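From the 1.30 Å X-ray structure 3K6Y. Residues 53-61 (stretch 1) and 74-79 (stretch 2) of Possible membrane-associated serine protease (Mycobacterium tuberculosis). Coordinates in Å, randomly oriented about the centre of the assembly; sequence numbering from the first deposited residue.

Stretch 1, residues 53-61: RCQKVLEGT
Stretch 2, residues 74-79: AHVVAG

Stretch 1 leaves a 3-10 segment at Arg 53 and Cys 54 (phi/psi -63/-27 and -104/1), turns through Gln 55 with positive phi (54/43), and runs as an extended strand from Lys 56 to Thr 61. In stretch 2, Ala 74 to Val 76 have helical phi/psi, and Val 77 (-121/0) closes a turn with a hydrogen bond from its N to Ala 74 O (3.0 Å); Ala 78 is extended (-58/128) and Gly 79 has positive phi (81/-3). The two stretches run roughly antiparallel: Gly 60 CA lies 5.8 Å from Val 76 CA, and Cys 54 CA 6.4 Å from Gly 79 CA. No direct hydrogen bond links them; two waters do. One accepts from Arg 53 N (3.0 Å) and donates to Gly 79 O (2.7 Å); the other donates to Leu 58 O (3.0 Å) and Val 76 O (2.8 Å).

The rest is van der Waals packing, burying 349 Å² over both sides. Leu 58 (chi1 m, chi2 t) points toward stretch 2, its apolar side chain making no polar demand on the backbone it covers: CB is 3.5 Å from Val 76 O, and CD1 3.5 Å from Ala 78 O and 4.0 Å from His 75 O. Val 76 (chi1 t) sets CG1 4.0 Å from Gly 60 CA; an ideal CB on Gly 60 would fall 2.9 Å from Val 76 CG2, a clash. At the other end, Cys 54 (chi1 m), bonded covalently elsewhere in the structure, brings SG within 3.8 Å of Gly 79 O. Gly 79 suits this place twice over, since its positive phi favours glycine and an ideal CB would lie 2.4 Å from Cys 54 SG. Arg 53 (chi1 -95°, chi2 t, chi3 m, chi4 139°) lays one guanidinium face over Gly 79, with NH1 3.5 Å from Gly 79 CA.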

# COMPACT_ATOMS: atom_id res chain seq x y z
N ARG A 53 8.69 -9.28 0.53
CA ARG A 53 7.35 -9.57 0.02
C ARG A 53 7.38 -9.65 -1.51
O ARG A 53 6.56 -10.33 -2.13
CB ARG A 53 6.39 -8.46 0.44
CG ARG A 53 5.59 -8.71 1.69
CD ARG A 53 4.35 -7.81 1.69
NE ARG A 53 4.67 -6.40 1.95
CZ ARG A 53 4.12 -5.37 1.31
NH1 ARG A 53 4.46 -4.14 1.66
NH2 ARG A 53 3.24 -5.54 0.33
N CYS A 54 8.35 -8.95 -2.11
CA CYS A 54 8.45 -8.84 -3.55
C CYS A 54 9.57 -9.73 -4.08
O CYS A 54 9.83 -9.72 -5.28
CB CYS A 54 8.76 -7.38 -3.94
SG CYS A 54 7.76 -6.14 -3.10
N GLN A 55 10.23 -10.45 -3.18
CA GLN A 55 11.41 -11.28 -3.51
C GLN A 55 12.48 -10.46 -4.24
O GLN A 55 13.08 -10.91 -5.21
CB GLN A 55 11.01 -12.53 -4.30
CG GLN A 55 10.01 -13.40 -3.54
CD GLN A 55 9.47 -14.58 -4.30
OE1 GLN A 55 9.50 -14.61 -5.52
NE2 GLN A 55 8.92 -15.53 -3.56
N LYS A 56 12.73 -9.25 -3.75
CA LYS A 56 13.65 -8.31 -4.38
C LYS A 56 14.36 -7.46 -3.34
O LYS A 56 13.85 -7.26 -2.23
CB LYS A 56 12.90 -7.29 -5.27
CG LYS A 56 12.31 -7.75 -6.58
CD LYS A 56 11.50 -6.55 -7.16
CE LYS A 56 10.90 -6.91 -8.51
NZ LYS A 56 10.30 -5.71 -9.19
N VAL A 57 15.53 -6.96 -3.72
CA VAL A 57 16.13 -5.78 -3.11
C VAL A 57 16.00 -4.67 -4.15
O VAL A 57 16.40 -4.85 -5.30
CB VAL A 57 17.61 -6.01 -2.77
CG1 VAL A 57 18.27 -4.72 -2.26
CG2 VAL A 57 17.74 -7.11 -1.72
N LEU A 58 15.42 -3.53 -3.75
CA LEU A 58 15.22 -2.37 -4.62
C LEU A 58 16.32 -1.37 -4.36
O LEU A 58 16.65 -1.11 -3.21
CB LEU A 58 13.89 -1.69 -4.28
CG LEU A 58 12.66 -2.39 -4.84
CD1 LEU A 58 11.41 -1.83 -4.14
CD2 LEU A 58 12.59 -2.13 -6.32
N GLU A 59 16.87 -0.80 -5.42
CA GLU A 59 17.86 0.27 -5.27
C GLU A 59 17.48 1.45 -6.13
O GLU A 59 17.08 1.28 -7.28
CB GLU A 59 19.27 -0.25 -5.57
CG GLU A 59 19.77 -1.17 -4.45
CD GLU A 59 21.11 -1.84 -4.71
OE1 GLU A 59 21.37 -2.29 -5.84
OE2 GLU A 59 21.89 -1.98 -3.73
N GLY A 60 17.60 2.65 -5.57
CA GLY A 60 17.38 3.84 -6.34
C GLY A 60 18.14 4.98 -5.73
O GLY A 60 19.15 4.78 -5.07
N THR A 61 17.64 6.18 -5.99
CA THR A 61 18.30 7.41 -5.58
C THR A 61 17.31 8.26 -4.81
O THR A 61 16.11 8.11 -4.98
CB THR A 61 18.80 8.16 -6.83
OG1 THR A 61 19.64 7.29 -7.59
CG2 THR A 61 19.59 9.39 -6.49
N ALA A 74 7.97 6.85 -4.80
CA ALA A 74 7.31 5.79 -4.06
C ALA A 74 7.77 4.42 -4.56
O ALA A 74 7.97 3.51 -3.76
CB ALA A 74 5.80 5.92 -4.16
N HIS A 75 7.96 4.26 -5.87
CA HIS A 75 8.31 2.94 -6.39
C HIS A 75 9.71 2.49 -6.00
O HIS A 75 10.04 1.33 -6.15
CB HIS A 75 8.10 2.85 -7.90
CG HIS A 75 9.12 3.59 -8.72
ND1 HIS A 75 8.86 4.80 -9.34
CD2 HIS A 75 10.38 3.25 -9.09
CE1 HIS A 75 9.92 5.17 -10.05
NE2 HIS A 75 10.86 4.25 -9.90
N VAL A 76 10.53 3.39 -5.47
CA VAL A 76 11.84 2.99 -4.97
C VAL A 76 11.74 2.23 -3.65
O VAL A 76 12.64 1.46 -3.32
CB VAL A 76 12.76 4.23 -4.89
CG1 VAL A 76 14.05 3.99 -4.12
CG2 VAL A 76 13.08 4.70 -6.28
N VAL A 77 10.63 2.42 -2.91
CA VAL A 77 10.44 1.75 -1.63
C VAL A 77 9.19 0.87 -1.59
O VAL A 77 8.94 0.22 -0.57
CB VAL A 77 10.41 2.78 -0.44
CG1 VAL A 77 11.72 3.55 -0.36
CG2 VAL A 77 9.22 3.74 -0.54
N ALA A 78 8.43 0.82 -2.69
CA ALA A 78 7.16 0.09 -2.71
C ALA A 78 7.33 -1.37 -2.35
O ALA A 78 8.16 -2.05 -2.93
CB ALA A 78 6.54 0.21 -4.08
N GLY A 79 6.54 -1.84 -1.39
CA GLY A 79 6.56 -3.24 -1.00
C GLY A 79 7.66 -3.61 -0.04
O GLY A 79 7.72 -4.75 0.39
O HOH W 1 8.82 -6.67 1.92
O HOH W 2 15.27 1.42 -2.44